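PDB 6WL5: EcmrR transcriptional regulator from Escherichia coli, which probably activates transcription as a multidrug-sensing MerR-family regulator, its C-terminal GyrI-like domain binding cetyl-trimethyl-ammonium. Local coordinates for residues Ile15-Tyr29 and Glu66-Phe80. Sequence-based numbering, arbitrary orientation.
Sequences IVYSKRFIVPDFSSY and EKNMDVEFCEAVNDF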
loop_
_atom_site.group_PDB
_atom_site.type_symbol
_atom_site.label_atom_id
_atom_site.label_comp_id
_atom_site.label_asym_id
_atom_site.label_seq_id
_atom_site.Cartn_x
_atom_site.Cartn_y
_atom_site.Cartn_z
ATOM N N ILE A 15 -11.510 -5.972 -3.968
ATOM C CA ILE A 15 -11.374 -5.745 -5.398
ATOM C C ILE A 15 -10.691 -4.406 -5.550
ATOM O O ILE A 15 -11.064 -3.441 -4.869
ATOM C CB ILE A 15 -12.749 -5.685 -6.079
ATOM C CG1 ILE A 15 -13.574 -6.928 -5.754
ATOM C CG2 ILE A 15 -12.590 -5.471 -7.601
ATOM C CD1 ILE A 15 -15.036 -6.775 -6.137
ATOM N N VAL A 16 -9.695 -4.344 -6.431
ATOM C CA VAL A 16 -8.972 -3.115 -6.691
ATOM C C VAL A 16 -8.833 -2.902 -8.192
ATOM O O VAL A 16 -8.873 -3.840 -8.994
ATOM C CB VAL A 16 -7.557 -3.116 -6.059
ATOM C CG1 VAL A 16 -7.632 -3.389 -4.572
ATOM C CG2 VAL A 16 -6.596 -4.095 -6.760
ATOM N N TYR A 17 -8.593 -1.650 -8.562
ATOM C CA TYR A 17 -7.874 -1.357 -9.787
ATOM C C TYR A 17 -6.421 -1.130 -9.429
ATOM O O TYR A 17 -6.111 -0.762 -8.290
ATOM C CB TYR A 17 -8.471 -0.200 -10.580
ATOM C CG TYR A 17 -8.493 1.165 -9.964
ATOM C CD1 TYR A 17 -7.382 2.001 -10.009
ATOM C CD2 TYR A 17 -9.656 1.648 -9.382
ATOM C CE1 TYR A 17 -7.441 3.288 -9.470
ATOM C CE2 TYR A 17 -9.712 2.910 -8.848
ATOM C CZ TYR A 17 -8.611 3.713 -8.885
ATOM O OH TYR A 17 -8.741 4.960 -8.352
ATOM N N SER A 18 -5.531 -1.433 -10.377
ATOM C CA SER A 18 -4.114 -1.507 -10.050
ATOM C C SER A 18 -3.252 -1.314 -11.296
ATOM O O SER A 18 -3.693 -1.551 -12.429
ATOM C CB SER A 18 -3.807 -2.859 -9.393
ATOM O OG SER A 18 -4.031 -3.918 -10.322
ATOM N N LYS A 19 -2.029 -0.847 -11.075
ATOM C CA LYS A 19 -1.026 -0.782 -12.118
ATOM C C LYS A 19 0.323 -1.101 -11.500
ATOM O O LYS A 19 0.623 -0.646 -10.404
ATOM C CB LYS A 19 -0.991 0.603 -12.806
ATOM C CG LYS A 19 -0.154 0.610 -14.076
ATOM C CD LYS A 19 -0.405 1.845 -14.919
ATOM C CE LYS A 19 0.513 1.912 -16.135
ATOM N NZ LYS A 19 0.104 3.040 -17.034
ATOM N N ARG A 20 1.120 -1.906 -12.193
ATOM C CA ARG A 20 2.403 -2.369 -11.692
ATOM C C ARG A 20 3.536 -1.763 -12.507
ATOM O O ARG A 20 3.416 -1.580 -13.730
ATOM C CB ARG A 20 2.466 -3.898 -11.759
ATOM C CG ARG A 20 3.661 -4.479 -11.057
ATOM C CD ARG A 20 3.392 -5.932 -10.725
ATOM N NE ARG A 20 4.568 -6.602 -10.189
ATOM C CZ ARG A 20 4.548 -7.857 -9.790
ATOM N NH1 ARG A 20 3.401 -8.541 -9.863
ATOM N NH2 ARG A 20 5.640 -8.436 -9.304
ATOM N N PHE A 21 4.625 -1.443 -11.816
ATOM C CA PHE A 21 5.715 -0.647 -12.362
ATOM C C PHE A 21 7.047 -1.130 -11.784
ATOM O O PHE A 21 7.105 -1.575 -10.641
ATOM C CB PHE A 21 5.680 0.839 -11.921
ATOM C CG PHE A 21 4.413 1.575 -12.187
ATOM C CD1 PHE A 21 4.259 2.263 -13.373
ATOM C CD2 PHE A 21 3.431 1.691 -11.216
ATOM C CE1 PHE A 21 3.120 2.997 -13.635
ATOM C CE2 PHE A 21 2.293 2.452 -11.463
ATOM C CZ PHE A 21 2.134 3.087 -12.677
ATOM N N ILE A 22 8.130 -0.948 -12.540
ATOM C CA ILE A 22 9.486 -0.881 -11.998
ATOM C C ILE A 22 9.863 0.594 -11.912
ATOM O O ILE A 22 9.956 1.271 -12.949
ATOM C CB ILE A 22 10.505 -1.594 -12.902
ATOM C CG1 ILE A 22 10.132 -3.044 -13.187
ATOM C CG2 ILE A 22 11.894 -1.520 -12.276
ATOM C CD1 ILE A 22 10.027 -3.858 -11.921
ATOM N N VAL A 23 10.140 1.082 -10.703
ATOM C CA VAL A 23 10.349 2.514 -10.506
ATOM C C VAL A 23 11.765 2.859 -10.049
ATOM O O VAL A 23 12.366 2.128 -9.244
ATOM C CB VAL A 23 9.300 3.114 -9.547
ATOM C CG1 VAL A 23 7.913 2.954 -10.124
ATOM C CG2 VAL A 23 9.422 2.502 -8.147
ATOM N N PRO A 24 12.337 3.971 -10.539
ATOM C CA PRO A 24 13.701 4.310 -10.125
ATOM C C PRO A 24 13.831 4.591 -8.645
ATOM O O PRO A 24 14.875 4.300 -8.047
ATOM C CB PRO A 24 14.042 5.554 -10.960
ATOM C CG PRO A 24 13.056 5.628 -12.023
ATOM C CD PRO A 24 11.890 4.781 -11.688
ATOM N N ASP A 25 12.821 5.226 -8.070
ATOM C CA ASP A 25 12.796 5.642 -6.676
ATOM C C ASP A 25 11.354 6.020 -6.331
ATOM O O ASP A 25 10.460 6.044 -7.184
ATOM C CB ASP A 25 13.789 6.774 -6.404
ATOM C CG ASP A 25 13.620 7.943 -7.349
ATOM O OD1 ASP A 25 12.487 8.373 -7.673
ATOM O OD2 ASP A 25 14.671 8.429 -7.823
ATOM N N PHE A 26 11.139 6.315 -5.065
ATOM C CA PHE A 26 9.786 6.595 -4.577
ATOM C C PHE A 26 9.201 7.880 -5.173
ATOM O O PHE A 26 8.022 7.912 -5.540
ATOM C CB PHE A 26 9.859 6.720 -3.066
ATOM C CG PHE A 26 8.527 6.907 -2.388
ATOM C CD1 PHE A 26 7.729 5.828 -2.056
ATOM C CD2 PHE A 26 8.062 8.184 -2.052
ATOM C CE1 PHE A 26 6.502 6.025 -1.422
ATOM C CE2 PHE A 26 6.870 8.363 -1.395
ATOM C CZ PHE A 26 6.095 7.294 -1.084
ATOM N N SER A 27 9.999 8.951 -5.276
ATOM C CA SER A 27 9.478 10.191 -5.844
ATOM C C SER A 27 9.014 9.978 -7.277
ATOM O O SER A 27 7.977 10.546 -7.690
ATOM C CB SER A 27 10.528 11.301 -5.790
ATOM O OG SER A 27 10.858 11.716 -4.478
ATOM N N SER A 28 9.782 9.196 -8.062
ATOM C CA SER A 28 9.409 8.951 -9.449
ATOM C C SER A 28 8.110 8.168 -9.518
ATOM O O SER A 28 7.237 8.449 -10.350
ATOM C CB SER A 28 10.532 8.240 -10.199
ATOM O OG SER A 28 11.718 9.021 -10.212
ATOM N N TYR A 29 7.959 7.209 -8.618
ATOM C CA TYR A 29 6.774 6.372 -8.564
ATOM C C TYR A 29 5.540 7.192 -8.261
ATOM O O TYR A 29 4.516 7.081 -8.939
ATOM C CB TYR A 29 6.972 5.356 -7.441
ATOM C CG TYR A 29 5.734 4.574 -7.030
ATOM C CD1 TYR A 29 4.838 4.101 -7.974
ATOM C CD2 TYR A 29 5.460 4.356 -5.699
ATOM C CE1 TYR A 29 3.700 3.419 -7.617
ATOM C CE2 TYR A 29 4.325 3.655 -5.307
ATOM C CZ TYR A 29 3.439 3.194 -6.283
ATOM O OH TYR A 29 2.286 2.525 -5.933
ATOM N N GLU A 66 15.291 0.390 -2.137
ATOM C CA GLU A 66 14.747 1.739 -2.266
ATOM C C GLU A 66 14.822 2.286 -3.681
ATOM O O GLU A 66 14.211 3.320 -3.953
ATOM C CB GLU A 66 15.466 2.676 -1.282
ATOM C CG GLU A 66 15.038 2.343 0.151
ATOM C CD GLU A 66 15.611 3.230 1.272
ATOM O OE1 GLU A 66 16.208 4.268 1.010
ATOM O OE2 GLU A 66 15.420 2.902 2.463
ATOM N N LYS A 67 15.577 1.654 -4.578
ATOM C CA LYS A 67 15.688 2.067 -5.970
ATOM C C LYS A 67 15.452 0.866 -6.870
ATOM O O LYS A 67 15.692 -0.290 -6.484
ATOM C CB LYS A 67 17.060 2.692 -6.241
ATOM C CG LYS A 67 17.380 3.906 -5.388
ATOM C CD LYS A 67 18.512 4.743 -5.976
ATOM C CE LYS A 67 18.864 5.908 -5.076
ATOM N NZ LYS A 67 17.934 7.037 -5.391
ATOM N N ASN A 68 14.915 1.130 -8.052
ATOM C CA ASN A 68 14.605 0.077 -9.006
ATOM C C ASN A 68 13.612 -0.917 -8.390
ATOM O O ASN A 68 13.804 -2.134 -8.446
ATOM C CB ASN A 68 15.891 -0.627 -9.485
ATOM C CG ASN A 68 15.668 -1.421 -10.726
ATOM O OD1 ASN A 68 15.049 -0.935 -11.673
ATOM N ND2 ASN A 68 16.214 -2.636 -10.768
ATOM N N MET A 69 12.531 -0.387 -7.800
ATOM C CA MET A 69 11.575 -1.197 -7.053
ATOM C C MET A 69 10.437 -1.690 -7.930
ATOM O O MET A 69 9.952 -0.977 -8.822
ATOM C CB MET A 69 10.988 -0.369 -5.901
ATOM C CG MET A 69 12.009 0.085 -4.889
ATOM S SD MET A 69 11.262 1.142 -3.627
ATOM C CE MET A 69 10.782 2.615 -4.507
ATOM N N ASP A 70 9.985 -2.919 -7.626
ATOM C CA ASP A 70 8.803 -3.536 -8.227
ATOM C C ASP A 70 7.609 -3.216 -7.333
ATOM O O ASP A 70 7.466 -3.785 -6.242
ATOM C CB ASP A 70 9.022 -5.045 -8.365
ATOM C CG ASP A 70 7.907 -5.752 -9.128
ATOM O OD1 ASP A 70 6.842 -5.152 -9.435
ATOM O OD2 ASP A 70 8.112 -6.959 -9.400
ATOM N N VAL A 71 6.749 -2.283 -7.794
ATOM C CA VAL A 71 5.654 -1.779 -6.991
ATOM C C VAL A 71 4.361 -1.897 -7.766
ATOM O O VAL A 71 4.349 -1.815 -8.991
ATOM C CB VAL A 71 5.904 -0.306 -6.590
ATOM C CG1 VAL A 71 7.093 -0.239 -5.650
ATOM C CG2 VAL A 71 6.035 0.645 -7.817
ATOM N N GLU A 72 3.259 -2.067 -7.040
ATOM C CA GLU A 72 1.933 -2.165 -7.637
ATOM C C GLU A 72 0.978 -1.264 -6.863
ATOM O O GLU A 72 0.702 -1.502 -5.680
ATOM C CB GLU A 72 1.460 -3.617 -7.665
ATOM C CG GLU A 72 0.169 -3.823 -8.418
ATOM C CD GLU A 72 -0.115 -5.292 -8.675
ATOM O OE1 GLU A 72 0.221 -6.091 -7.775
ATOM O OE2 GLU A 72 -0.674 -5.636 -9.754
ATOM N N PHE A 73 0.499 -0.211 -7.525
ATOM C CA PHE A 73 -0.460 0.676 -6.912
ATOM C C PHE A 73 -1.842 0.061 -6.998
ATOM O O PHE A 73 -2.279 -0.339 -8.091
ATOM C CB PHE A 73 -0.506 2.013 -7.629
ATOM C CG PHE A 73 -1.499 2.925 -7.047
ATOM C CD1 PHE A 73 -1.267 3.515 -5.829
ATOM C CD2 PHE A 73 -2.715 3.119 -7.669
ATOM C CE1 PHE A 73 -2.198 4.375 -5.279
ATOM C CE2 PHE A 73 -3.652 4.001 -7.143
ATOM C CZ PHE A 73 -3.393 4.615 -5.936
ATOM N N CYS A 74 -2.558 0.080 -5.883
ATOM C CA CYS A 74 -3.895 -0.497 -5.780
ATOM C C CYS A 74 -4.873 0.441 -5.090
ATOM O O CYS A 74 -4.540 1.119 -4.127
ATOM C CB CYS A 74 -3.848 -1.785 -4.953
ATOM S SG CYS A 74 -2.779 -3.080 -5.583
ATOM N N GLU A 75 -6.097 0.471 -5.585
ATOM C CA GLU A 75 -7.140 1.231 -4.934
ATOM C C GLU A 75 -8.406 0.401 -4.941
ATOM O O GLU A 75 -8.847 -0.075 -5.989
ATOM C CB GLU A 75 -7.305 2.581 -5.653
ATOM C CG GLU A 75 -8.131 3.584 -4.914
ATOM C CD GLU A 75 -7.745 5.037 -5.202
ATOM O OE1 GLU A 75 -8.211 5.886 -4.413
ATOM O OE2 GLU A 75 -7.045 5.338 -6.230
ATOM N N ALA A 76 -8.997 0.248 -3.769
ATOM C CA ALA A 76 -10.147 -0.634 -3.608
ATOM C C ALA A 76 -11.441 0.004 -4.096
ATOM O O ALA A 76 -11.757 1.159 -3.764
ATOM C CB ALA A 76 -10.306 -1.030 -2.141
ATOM N N VAL A 77 -12.231 -0.801 -4.815
ATOM C CA VAL A 77 -13.510 -0.398 -5.378
ATOM C C VAL A 77 -14.585 -1.405 -4.971
ATOM O O VAL A 77 -14.303 -2.520 -4.539
ATOM C CB VAL A 77 -13.464 -0.275 -6.921
ATOM C CG1 VAL A 77 -12.556 0.869 -7.368
ATOM C CG2 VAL A 77 -13.028 -1.590 -7.528
ATOM N N ASN A 78 -15.843 -0.986 -5.099
ATOM C CA ASN A 78 -16.920 -1.888 -4.703
ATOM C C ASN A 78 -17.185 -2.974 -5.741
ATOM O O ASN A 78 -17.630 -4.065 -5.380
ATOM C CB ASN A 78 -18.209 -1.122 -4.403
ATOM C CG ASN A 78 -18.125 -0.332 -3.110
ATOM O OD1 ASN A 78 -17.555 -0.770 -2.133
ATOM N ND2 ASN A 78 -18.712 0.850 -3.116
ATOM N N ASP A 79 -16.922 -2.723 -7.020
ATOM C CA ASP A 79 -17.075 -3.798 -7.990
ATOM C C ASP A 79 -16.068 -3.691 -9.120
ATOM O O ASP A 79 -15.437 -2.655 -9.338
ATOM C CB ASP A 79 -18.490 -3.844 -8.558
ATOM C CG ASP A 79 -19.554 -3.768 -7.501
ATOM O OD1 ASP A 79 -19.772 -2.658 -6.967
ATOM O OD2 ASP A 79 -20.158 -4.816 -7.219
ATOM N N PHE A 80 -15.927 -4.796 -9.840
ATOM C CA PHE A 80 -15.043 -4.823 -10.989
ATOM C C PHE A 80 -15.490 -3.813 -12.038
ATOM O O PHE A 80 -16.688 -3.565 -12.231
ATOM C CB PHE A 80 -15.077 -6.204 -11.634
ATOM C CG PHE A 80 -14.184 -7.197 -10.978
ATOM C CD1 PHE A 80 -14.578 -7.834 -9.810
ATOM C CD2 PHE A 80 -12.938 -7.491 -11.517
ATOM C CE1 PHE A 80 -13.745 -8.756 -9.190
ATOM C CE2 PHE A 80 -12.098 -8.402 -10.903
ATOM C CZ PHE A 80 -12.501 -9.034 -9.735
HETATM O O HOH W 1 -13.591 -4.335 -2.754
HETATM O O HOH W 2 -1.626 -4.304 -11.793
HETATM O O HOH W 3 0.645 -7.889 -10.743
HETATM O O HOH W 4 17.066 7.825 -7.730
HETATM O O HOH W 5 13.167 5.595 -3.130
#
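Val71 and Tyr29 meet where helix 26-31 folds over the antiparallel pair of strands 15-23 and 69-77, the tight part of the contact. CG2 of Val71 sits over one face of the Tyr29 ring, a CH-pi contact 3.7 Å from its centroid, and also touches Val23 CG1 at 3.8 Å. With CG anti to the backbone N (chi1 168°), the Tyr29 ring reaches from helix 26-31 onto strand 69-77; its OH lies 3.3 Å from Phe73 CB and hydrogen-bonds Thr57. Farther along the same face, Tyr17 lies alongside Glu75, whose CB packs over the ring, while Val77 CG1 meets the ring edge 3.6 Å from Tyr17 CD2. At the Asn68 end, a G1 beta bulge sets Asn68 and Met69 both against Val23. Met69 and Glu75 touch separate bound cetyl-trimethyl-ammonium molecules.

The other face is polar and wetter around Arg20. Its extended chain brings NE to Asp70 OD1 (2.8 Å) and NH2 to Asp70 OD2 (2.9 Å), a side-on salt bridge with guanidinium and carboxylate planes 35° apart. Trimming Asp70 to an alanine is likely to leave this guanidinium without its carboxylate mate and freer to swing. Water joins Arg20 NH1 to Glu72 OE2; Glu72 is also held by His60 and Gln90.

In the antiparallel sheet of the GyrI-like small-molecule-binding domain, strand 69-77 runs between strands 7-23 and 55-59, and helix 34-43 packs on Tyr17, Phe21 and Phe73.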